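Local coordinates for protein putative oxidoreductase (PDB 3NX4) that binds NADP and probably acts as an NADPH-dependent acryloyl-CoA reductase of the medium-chain dehydrogenase/reductase superfamily, at residues F129-C134 and V164-K169; A137-G142 and L170-A175; Q2-E7 and T13-Q18. All coordinates share one frame; numbering follows the deposited sequence.

How the contacts relate
Contacts 1 and 2 lie side by side in the Rossmann-type cofactor domain, with centres about 9 Å apart. Both use helix 118-140. Their other halves follow each other in the chain, as helix 158-169 runs through a turn into strand 174-178. They also touch: Leu167 O of contact 1 is 3.0 Å from Tyr172 N of contact 2, a probable hydrogen bond. Contact 1 reaches the cofactor, because Thr130 belongs to the NADP pocket. Contact 2 lies at the C-terminal end of helix 118-140. Contact 3 is an N-terminal hairpin on the opposite side of the chain's centre. Its centre is about 32 Å from that of contact 1 and about 40 Å from that of contact 2.

Contact 1: residues F129-C134 and V164-K169. With NAP (NADP nicotinamide-adenine-dinucleotide phosphate), chain C.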
loop_
_atom_site.group_PDB
_atom_site.type_symbol
_atom_site.label_atom_id
_atom_site.label_comp_id
_atom_site.label_asym_id
_atom_site.label_seq_id
_atom_site.Cartn_x
_atom_site.Cartn_y
_atom_site.Cartn_z
ATOM N N PHE A 129 19.966 -5.949 1.347
ATOM C CA PHE A 129 19.633 -4.836 0.464
ATOM C C PHE A 129 18.116 -4.612 0.475
ATOM O O PHE A 129 17.641 -3.487 0.611
ATOM C CB PHE A 129 20.159 -5.153 -0.944
ATOM C CG PHE A 129 19.741 -4.173 -2.006
ATOM C CD1 PHE A 129 20.405 -2.955 -2.156
ATOM C CD2 PHE A 129 18.736 -4.500 -2.905
ATOM C CE1 PHE A 129 20.032 -2.058 -3.152
ATOM C CE2 PHE A 129 18.366 -3.611 -3.923
ATOM C CZ PHE A 129 19.010 -2.386 -4.037
ATOM N N THR A 130 17.364 -5.703 0.378
ATOM C CA THR A 130 15.911 -5.672 0.511
ATOM C C THR A 130 15.422 -5.128 1.876
ATOM O O THR A 130 14.479 -4.339 1.940
ATOM C CB THR A 130 15.337 -7.081 0.282
ATOM O OG1 THR A 130 15.728 -7.539 -1.018
ATOM C CG2 THR A 130 13.807 -7.067 0.367
ATOM N N ALA A 131 16.034 -5.564 2.967
ATOM C CA ALA A 131 15.643 -5.052 4.281
ATOM C C ALA A 131 15.819 -3.541 4.303
ATOM O O ALA A 131 14.987 -2.809 4.866
ATOM C CB ALA A 131 16.477 -5.676 5.373
HETATM N N MSE A 132 16.915 -3.077 3.692
HETATM C CA MSE A 132 17.194 -1.650 3.658
HETATM C C MSE A 132 16.114 -0.914 2.850
HETATM O O MSE A 132 15.622 0.135 3.268
HETATM C CB MSE A 132 18.586 -1.373 3.086
HETATM C CG MSE A 132 19.023 0.075 3.248
HETATM SE SE MSE A 132 19.384 0.582 5.122
HETATM C CE MSE A 132 18.096 1.886 5.252
ATOM N N LEU A 133 15.755 -1.451 1.686
ATOM C CA LEU A 133 14.658 -0.864 0.918
ATOM C C LEU A 133 13.354 -0.812 1.732
ATOM O O LEU A 133 12.576 0.134 1.578
ATOM C CB LEU A 133 14.440 -1.614 -0.391
ATOM C CG LEU A 133 15.606 -1.529 -1.380
ATOM C CD1 LEU A 133 15.371 -2.490 -2.534
ATOM C CD2 LEU A 133 15.802 -0.094 -1.893
ATOM N N CYS A 134 13.112 -1.821 2.583
ATOM C CA CYS A 134 11.887 -1.850 3.392
ATOM C C CYS A 134 11.923 -0.780 4.462
ATOM O O CYS A 134 10.946 -0.084 4.691
ATOM C CB CYS A 134 11.688 -3.215 4.055
ATOM S SG CYS A 134 11.258 -4.528 2.908
ATOM N N VAL A 164 15.761 -6.306 11.601
ATOM C CA VAL A 164 15.746 -6.142 13.060
ATOM C C VAL A 164 16.964 -5.300 13.465
ATOM O O VAL A 164 16.845 -4.339 14.231
ATOM C CB VAL A 164 15.762 -7.518 13.769
ATOM C CG1 VAL A 164 16.085 -7.379 15.283
ATOM C CG2 VAL A 164 14.426 -8.269 13.539
ATOM N N ALA A 165 18.122 -5.642 12.904
ATOM C CA ALA A 165 19.378 -4.963 13.228
ATOM C C ALA A 165 19.358 -3.494 12.814
ATOM O O ALA A 165 19.819 -2.629 13.557
ATOM C CB ALA A 165 20.561 -5.676 12.573
ATOM N N LEU A 166 18.829 -3.220 11.627
ATOM C CA LEU A 166 18.696 -1.841 11.137
ATOM C C LEU A 166 17.737 -1.017 12.001
ATOM O O LEU A 166 18.087 0.063 12.468
ATOM C CB LEU A 166 18.205 -1.825 9.686
ATOM C CG LEU A 166 19.208 -2.335 8.654
ATOM C CD1 LEU A 166 18.511 -2.497 7.316
ATOM C CD2 LEU A 166 20.388 -1.369 8.551
ATOM N N LEU A 167 16.526 -1.529 12.198
ATOM C CA LEU A 167 15.528 -0.823 13.001
ATOM C C LEU A 167 16.060 -0.578 14.403
ATOM O O LEU A 167 15.850 0.484 14.973
ATOM C CB LEU A 167 14.214 -1.613 13.084
ATOM C CG LEU A 167 13.456 -1.741 11.749
ATOM C CD1 LEU A 167 12.370 -2.818 11.855
ATOM C CD2 LEU A 167 12.875 -0.393 11.289
ATOM N N HIS A 168 16.742 -1.572 14.966
ATOM C CA HIS A 168 17.317 -1.405 16.290
ATOM C C HIS A 168 18.332 -0.256 16.310
ATOM O O HIS A 168 18.310 0.597 17.195
ATOM C CB HIS A 168 17.993 -2.691 16.748
ATOM C CG HIS A 168 18.648 -2.569 18.085
ATOM N ND1 HIS A 168 17.934 -2.340 19.242
ATOM C CD2 HIS A 168 19.951 -2.627 18.449
ATOM C CE1 HIS A 168 18.770 -2.269 20.264
ATOM N NE2 HIS A 168 19.998 -2.439 19.809
ATOM N N LYS A 169 19.228 -0.242 15.333
ATOM C CA LYS A 169 20.247 0.810 15.253
ATOM C C LYS A 169 19.602 2.179 15.103
ATOM O O LYS A 169 20.065 3.157 15.688
ATOM C CB LYS A 169 21.189 0.567 14.065
ATOM C CG LYS A 169 22.386 1.509 14.033
ATOM C CD LYS A 169 22.052 2.781 13.238
ATOM C CE LYS A 169 23.304 3.653 13.017
ATOM N NZ LYS A 169 22.971 4.879 12.228
HETATM P PA NAP C . 14.604 -16.747 4.775
HETATM O O1A NAP C . 15.964 -16.478 5.273
HETATM O O2A NAP C . 14.257 -18.141 4.456
HETATM O O5B NAP C . 13.522 -16.108 5.761
HETATM C C5B NAP C . 12.184 -16.504 5.649
HETATM C C4B NAP C . 11.676 -16.610 7.079
HETATM O O4B NAP C . 10.287 -16.791 7.051
HETATM C C3B NAP C . 12.260 -17.815 7.820
HETATM O O3B NAP C . 13.424 -17.446 8.535
HETATM C C2B NAP C . 11.145 -18.197 8.774
HETATM O O2B NAP C . 11.312 -17.425 9.939
HETATM C C1B NAP C . 9.893 -17.698 8.072
HETATM N N9A NAP C . 9.154 -18.792 7.424
HETATM C C8A NAP C . 9.664 -19.794 6.636
HETATM N N7A NAP C . 8.629 -20.568 6.223
HETATM C C5A NAP C . 7.481 -20.065 6.721
HETATM C C6A NAP C . 6.154 -20.461 6.617
HETATM N N6A NAP C . 5.811 -21.532 5.912
HETATM N N1A NAP C . 5.184 -19.726 7.252
HETATM C C2A NAP C . 5.524 -18.612 7.991
HETATM N N3A NAP C . 6.844 -18.225 8.100
HETATM C C4A NAP C . 7.801 -18.945 7.476
HETATM O O3 NAP C . 14.354 -15.896 3.423
HETATM P PN NAP C . 14.935 -14.466 2.994
HETATM O O1N NAP C . 16.092 -14.632 2.084
HETATM O O2N NAP C . 15.097 -13.682 4.240
HETATM O O5D NAP C . 13.663 -13.935 2.160
HETATM C C5D NAP C . 12.447 -13.737 2.841
HETATM C C4D NAP C . 11.315 -13.604 1.834
HETATM O O4D NAP C . 11.524 -12.427 1.091
HETATM C C3D NAP C . 11.312 -14.748 0.834
HETATM O O3D NAP C . 9.977 -15.068 0.507
HETATM C C2D NAP C . 12.008 -14.178 -0.380
HETATM O O2D NAP C . 11.540 -14.766 -1.569
HETATM C C1D NAP C . 11.580 -12.727 -0.287
HETATM N N1N NAP C . 12.495 -11.785 -0.944
HETATM C C2N NAP C . 12.006 -11.036 -1.976
HETATM C C3N NAP C . 12.805 -10.104 -2.632
HETATM C C7N NAP C . 12.101 -8.990 -3.355
HETATM O O7N NAP C . 12.666 -8.435 -4.514
HETATM N N7N NAP C . 10.943 -8.557 -2.870
HETATM C C4N NAP C . 14.128 -9.941 -2.219
HETATM C C5N NAP C . 14.618 -10.713 -1.156
HETATM C C6N NAP C . 13.782 -11.627 -0.518
HETATM P P2B NAP C . 10.931 -18.030 11.395
HETATM O O1X NAP C . 11.546 -17.118 12.421
HETATM O O2X NAP C . 9.430 -18.047 11.558
HETATM O O3X NAP C . 11.501 -19.420 11.486
#
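Leu166 meets Met132, modelled as selenomethionine, and Ala131 where helices 118-140 and 158-169 pack beside the Rossmann-type parallel sheet. CD1 of Leu166 does most of the touching. It lies 3.9 Å from SE of Met132 and 4.2 Å from CB of Ala131. The second branch, CD2, also approaches the selenium, so both methyls of the leucine face it. With CG opposite the backbone N (chi1 -170°), the Met132 chain then bends twice and brings SE across Leu166 at about a right angle. No hydrogen bond joins the segments. The contact is small, apolar and buried.

Further out, helix 272-285 lies against both partners. Arg281 touches Met132 and Asp285 touches Leu166. Asp285 also forms a salt bridge with Lys169, three residues after Leu166. Ala131 packs on Val159, a residue that binds NADP.

One residue before Ala131, Thr130 faces the cofactor instead of helix 158-169. Its OG1 is hydrogen-bonded to Thr126 O in the preceding turn, which should restrain the rotation of this branch. That same OG1 lies 3.1 Å from C4N of the NADP nicotinamide ring, the carbon that carries hydride in NADPH.

Contact 2: residues A137-G142 and L170-A175; sequences ALEDAG and LGYQVA
Glu139 and Tyr172 meet through a bridging water at the edge of the Rossmann-type domain. Here the end of helix 118-140 faces the turn between helix 158-169 and strand 174-178. That turn belongs to the beta-alpha-beta unit that starts from strand 150-152.

The polar link is indirect, and no direct hydrogen bond crosses between the segments. The Glu139 chain is extended at chi2 (173°), which carries the carboxylate out to the water. The water donates to Glu139 OE2 at 2.7 Å and to Tyr172 OH at 2.8 Å. It sits at the edge of the tyrosine ring and in its plane. The other carboxylate oxygen, OE1, is in a salt bridge with Arg281 of helix 272-285. The two oxygens of Glu139 therefore serve different partners, which should hold the carboxylate in place. Tyr172 OH is also hydrogen-bonded to Ile143 O, just beyond the helix end.

Direct van der Waals contact is sparse. Glu139 CG lies 4.3 Å from Tyr172 OH. Leu138, on the same helix, is turned toward the other segment but packs on Val150 and Cys236 of the central sheet. The tyrosine ring also rests on Val150, as well as on Leu167 and Pro145.

The backbone turns sharply on both sides. Helices 118-140 and 158-169 each finish in a Schellman motif, with Gly142 and Gly171 at positive phi. Gly171 adopts phi 97°, a region that glycine enters easily. Leu170 itself points toward the helix end, and its CD1 lies 4.2 Å from Glu139 OE2.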
loop_
_atom_site.group_PDB
_atom_site.type_symbol
_atom_site.label_atom_id
_atom_site.label_comp_id
_atom_site.label_asym_id
_atom_site.label_seq_id
_atom_site.Cartn_x
_atom_site.Cartn_y
_atom_site.Cartn_z
ATOM N N ALA A 137 11.182 2.495 2.866
ATOM C CA ALA A 137 9.743 2.622 2.627
ATOM C C ALA A 137 9.002 3.116 3.870
ATOM O O ALA A 137 8.134 3.985 3.779
ATOM C CB ALA A 137 9.163 1.292 2.157
ATOM N N LEU A 138 9.333 2.563 5.032
ATOM C CA LEU A 138 8.728 3.039 6.273
ATOM C C LEU A 138 9.052 4.513 6.483
ATOM O O LEU A 138 8.185 5.305 6.863
ATOM C CB LEU A 138 9.225 2.216 7.469
ATOM C CG LEU A 138 8.833 0.737 7.500
ATOM C CD1 LEU A 138 9.251 0.113 8.835
ATOM C CD2 LEU A 138 7.344 0.553 7.294
ATOM N N GLU A 139 10.310 4.880 6.235
ATOM C CA GLU A 139 10.721 6.278 6.319
ATOM C C GLU A 139 9.950 7.182 5.338
ATOM O O GLU A 139 9.513 8.280 5.707
ATOM C CB GLU A 139 12.236 6.409 6.097
ATOM C CG GLU A 139 13.053 5.827 7.223
ATOM C CD GLU A 139 14.552 5.787 6.937
ATOM O OE1 GLU A 139 14.963 6.010 5.773
ATOM O OE2 GLU A 139 15.323 5.536 7.891
ATOM N N ASP A 140 9.799 6.732 4.093
ATOM C CA ASP A 140 8.988 7.447 3.104
ATOM C C ASP A 140 7.569 7.692 3.628
ATOM O O ASP A 140 6.929 8.686 3.291
ATOM C CB ASP A 140 8.882 6.642 1.800
ATOM C CG ASP A 140 10.183 6.617 1.004
ATOM O OD1 ASP A 140 11.110 7.396 1.322
ATOM O OD2 ASP A 140 10.265 5.820 0.040
ATOM N N ALA A 141 7.066 6.762 4.428
ATOM C CA ALA A 141 5.707 6.855 4.962
ATOM C C ALA A 141 5.660 7.726 6.212
ATOM O O ALA A 141 4.591 7.952 6.782
ATOM C CB ALA A 141 5.159 5.444 5.265
ATOM N N GLY A 142 6.824 8.200 6.650
ATOM C CA GLY A 142 6.898 9.055 7.824
ATOM C C GLY A 142 6.842 8.296 9.146
ATOM O O GLY A 142 6.537 8.871 10.188
ATOM N N LEU A 170 18.535 2.238 14.306
ATOM C CA LEU A 170 17.866 3.492 14.008
ATOM C C LEU A 170 16.994 3.989 15.158
ATOM O O LEU A 170 16.409 5.061 15.068
ATOM C CB LEU A 170 17.038 3.379 12.722
ATOM C CG LEU A 170 17.968 3.233 11.512
ATOM C CD1 LEU A 170 17.238 2.674 10.297
ATOM C CD2 LEU A 170 18.705 4.567 11.179
ATOM N N GLY A 171 16.909 3.209 16.233
ATOM C CA GLY A 171 16.206 3.645 17.429
ATOM C C GLY A 171 14.766 3.165 17.599
ATOM O O GLY A 171 14.085 3.596 18.530
ATOM N N TYR A 172 14.299 2.263 16.743
ATOM C CA TYR A 172 12.921 1.774 16.869
ATOM C C TYR A 172 12.745 0.723 17.974
ATOM O O TYR A 172 13.663 -0.022 18.288
ATOM C CB TYR A 172 12.438 1.156 15.562
ATOM C CG TYR A 172 12.282 2.142 14.424
ATOM C CD1 TYR A 172 13.377 2.506 13.646
ATOM C CD2 TYR A 172 11.038 2.700 14.122
ATOM C CE1 TYR A 172 13.248 3.419 12.586
ATOM C CE2 TYR A 172 10.893 3.614 13.060
ATOM C CZ TYR A 172 12.003 3.966 12.298
ATOM O OH TYR A 172 11.876 4.872 11.242
ATOM N N GLN A 173 11.533 0.610 18.489
ATOM C CA GLN A 173 11.175 -0.511 19.324
ATOM C C GLN A 173 10.731 -1.548 18.296
ATOM O O GLN A 173 9.904 -1.247 17.466
ATOM C CB GLN A 173 10.024 -0.153 20.252
ATOM C CG GLN A 173 10.428 0.758 21.381
ATOM C CD GLN A 173 11.381 0.085 22.315
ATOM O OE1 GLN A 173 11.157 -1.038 22.726
ATOM N NE2 GLN A 173 12.452 0.764 22.653
ATOM N N VAL A 174 11.295 -2.747 18.355
ATOM C CA VAL A 174 11.074 -3.787 17.362
ATOM C C VAL A 174 10.408 -5.018 17.973
ATOM O O VAL A 174 10.864 -5.531 18.991
ATOM C CB VAL A 174 12.411 -4.233 16.716
ATOM C CG1 VAL A 174 12.164 -5.377 15.759
ATOM C CG2 VAL A 174 13.083 -3.042 15.971
ATOM N N ALA A 175 9.346 -5.498 17.331
ATOM C CA ALA A 175 8.743 -6.787 17.677
ATOM C C ALA A 175 9.122 -7.768 16.569
ATOM O O ALA A 175 9.024 -7.441 15.392
ATOM C CB ALA A 175 7.206 -6.651 17.788
HETATM O O HOH W 1 14.383 5.794 10.363
#

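Contact 3: residues Q2-E7 and T13-Q18; sequences QALILE and TLASVQ
Ala3 pairs with Gln18, Ile5 with Ser16 and Glu7 with Leu14 as the antiparallel hydrogen-bonded pairs of an N-terminal beta hairpin, with 156° between the N-to-C directions of residues 2-7 and 13-18. Ala3 N donates to Gln18 O at 2.8 Å. The modelled Leu14 N to Glu7 O distance is very short and its exact value is doubtful.

On one face, Leu4 pairs with Val17 and Leu6 with Ala15. Leu4 also reaches diagonally to Ala15, its CD1 3.9 Å from Ala15 CB. Leu6 CD2 is closer to the same methyl, at 3.4 Å, which is tight for two carbons. Leu4 and Ala15 also rest on Ile47 of helix 41-48, so this face is turned to that helix. At the strand end, the extended Gln2 chain passes Val17 at a slant, with OE1 3.1 Å from Val17 CG1.

Ala3, Ile5, Glu7, Leu14, Ser16 and Gln18 lie on the other face. The extended Gln18 chain (chi2 -174°) runs past Ile5 at about a right angle. Its NE2 donates to Ser16 OG at 3.2 Å, with OG in the amide plane. Glu7 approaches from the opposite direction, its carboxylate 54° from that plane. NE2 of Gln18 makes a weak hydrogen bond to Glu7 OE2 at 3.4 Å.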
loop_
_atom_site.group_PDB
_atom_site.type_symbol
_atom_site.label_atom_id
_atom_site.label_comp_id
_atom_site.label_asym_id
_atom_site.label_seq_id
_atom_site.Cartn_x
_atom_site.Cartn_y
_atom_site.Cartn_z
ATOM N N GLN A 2 35.478 -23.148 -11.804
ATOM C CA GLN A 2 34.435 -23.900 -11.121
ATOM C C GLN A 2 33.137 -23.250 -10.950
ATOM O O GLN A 2 33.198 -22.107 -10.512
ATOM C CB GLN A 2 35.006 -24.274 -9.753
ATOM C CG GLN A 2 34.393 -25.513 -9.138
ATOM C CD GLN A 2 34.910 -25.791 -7.732
ATOM O OE1 GLN A 2 34.661 -26.854 -7.166
ATOM N NE2 GLN A 2 35.627 -24.828 -7.162
ATOM N N ALA A 3 31.991 -23.864 -11.187
ATOM C CA ALA A 3 30.719 -23.235 -10.900
ATOM C C ALA A 3 29.651 -24.233 -10.469
ATOM O O ALA A 3 29.709 -25.401 -10.825
ATOM C CB ALA A 3 30.247 -22.467 -12.106
ATOM N N LEU A 4 28.660 -23.763 -9.722
ATOM C CA LEU A 4 27.547 -24.611 -9.347
ATOM C C LEU A 4 26.598 -24.599 -10.528
ATOM O O LEU A 4 26.192 -23.544 -10.989
ATOM C CB LEU A 4 26.862 -24.096 -8.084
ATOM C CG LEU A 4 25.449 -24.577 -7.761
ATOM C CD1 LEU A 4 25.341 -26.073 -7.797
ATOM C CD2 LEU A 4 24.990 -24.045 -6.421
ATOM N N ILE A 5 26.248 -25.777 -11.017
ATOM C CA ILE A 5 25.424 -25.894 -12.204
ATOM C C ILE A 5 24.099 -26.578 -11.965
ATOM O O ILE A 5 24.041 -27.597 -11.305
ATOM C CB ILE A 5 26.158 -26.668 -13.306
ATOM C CG1 ILE A 5 27.374 -25.880 -13.783
ATOM C CG2 ILE A 5 25.223 -26.956 -14.453
ATOM C CD1 ILE A 5 27.038 -24.737 -14.682
ATOM N N LEU A 6 23.039 -26.006 -12.516
ATOM C CA LEU A 6 21.709 -26.571 -12.391
ATOM C C LEU A 6 21.245 -27.133 -13.717
ATOM O O LEU A 6 21.273 -26.450 -14.728
ATOM C CB LEU A 6 20.702 -25.518 -11.934
ATOM C CG LEU A 6 20.955 -24.804 -10.610
ATOM C CD1 LEU A 6 19.790 -23.902 -10.285
ATOM C CD2 LEU A 6 21.188 -25.787 -9.504
ATOM N N GLU A 7 20.800 -28.385 -13.682
ATOM C CA GLU A 7 20.261 -29.085 -14.839
ATOM C C GLU A 7 19.046 -29.871 -14.362
ATOM O O GLU A 7 19.035 -30.349 -13.232
ATOM C CB GLU A 7 21.302 -30.053 -15.396
ATOM C CG GLU A 7 22.613 -29.406 -15.792
ATOM C CD GLU A 7 23.805 -30.297 -15.518
ATOM O OE1 GLU A 7 23.899 -30.833 -14.396
ATOM O OE2 GLU A 7 24.658 -30.450 -16.417
ATOM N N THR A 13 15.156 -30.597 -10.872
ATOM C CA THR A 13 16.458 -29.953 -10.948
ATOM C C THR A 13 17.583 -30.742 -10.286
ATOM O O THR A 13 17.403 -31.324 -9.223
ATOM C CB THR A 13 16.406 -28.545 -10.331
ATOM O OG1 THR A 13 15.454 -27.753 -11.044
ATOM C CG2 THR A 13 17.763 -27.887 -10.406
ATOM N N LEU A 14 18.750 -30.741 -10.918
ATOM C CA LEU A 14 19.925 -31.400 -10.370
ATOM C C LEU A 14 21.019 -30.360 -10.207
ATOM O O LEU A 14 21.322 -29.628 -11.141
ATOM C CB LEU A 14 20.403 -32.521 -11.288
ATOM C CG LEU A 14 19.635 -33.839 -11.212
ATOM C CD1 LEU A 14 18.147 -33.605 -11.387
ATOM C CD2 LEU A 14 20.160 -34.807 -12.256
ATOM N N ALA A 15 21.615 -30.298 -9.022
ATOM C CA ALA A 15 22.654 -29.319 -8.756
ATOM C C ALA A 15 23.976 -29.961 -8.407
ATOM O O ALA A 15 24.043 -30.806 -7.533
ATOM C CB ALA A 15 22.219 -28.389 -7.633
ATOM N N SER A 16 25.030 -29.548 -9.092
ATOM C CA SER A 16 26.351 -30.077 -8.824
ATOM C C SER A 16 27.408 -29.060 -9.152
ATOM O O SER A 16 27.232 -28.261 -10.048
ATOM C CB SER A 16 26.590 -31.292 -9.708
ATOM O OG SER A 16 26.608 -30.895 -11.062
ATOM N N VAL A 17 28.523 -29.103 -8.448
ATOM C CA VAL A 17 29.616 -28.221 -8.780
ATOM C C VAL A 17 30.380 -28.859 -9.932
ATOM O O VAL A 17 30.687 -30.048 -9.912
ATOM C CB VAL A 17 30.535 -27.964 -7.597
ATOM C CG1 VAL A 17 31.714 -27.138 -8.023
ATOM C CG2 VAL A 17 29.776 -27.271 -6.489
ATOM N N GLN A 18 30.669 -28.056 -10.944
ATOM C CA GLN A 18 31.340 -28.518 -12.143
ATOM C C GLN A 18 32.438 -27.573 -12.567
ATOM O O GLN A 18 32.521 -26.440 -12.111
ATOM C CB GLN A 18 30.353 -28.668 -13.294
ATOM C CG GLN A 18 29.317 -29.746 -13.111
ATOM C CD GLN A 18 28.474 -29.939 -14.344
ATOM O OE1 GLN A 18 28.913 -29.656 -15.453
ATOM N NE2 GLN A 18 27.262 -30.433 -14.163
#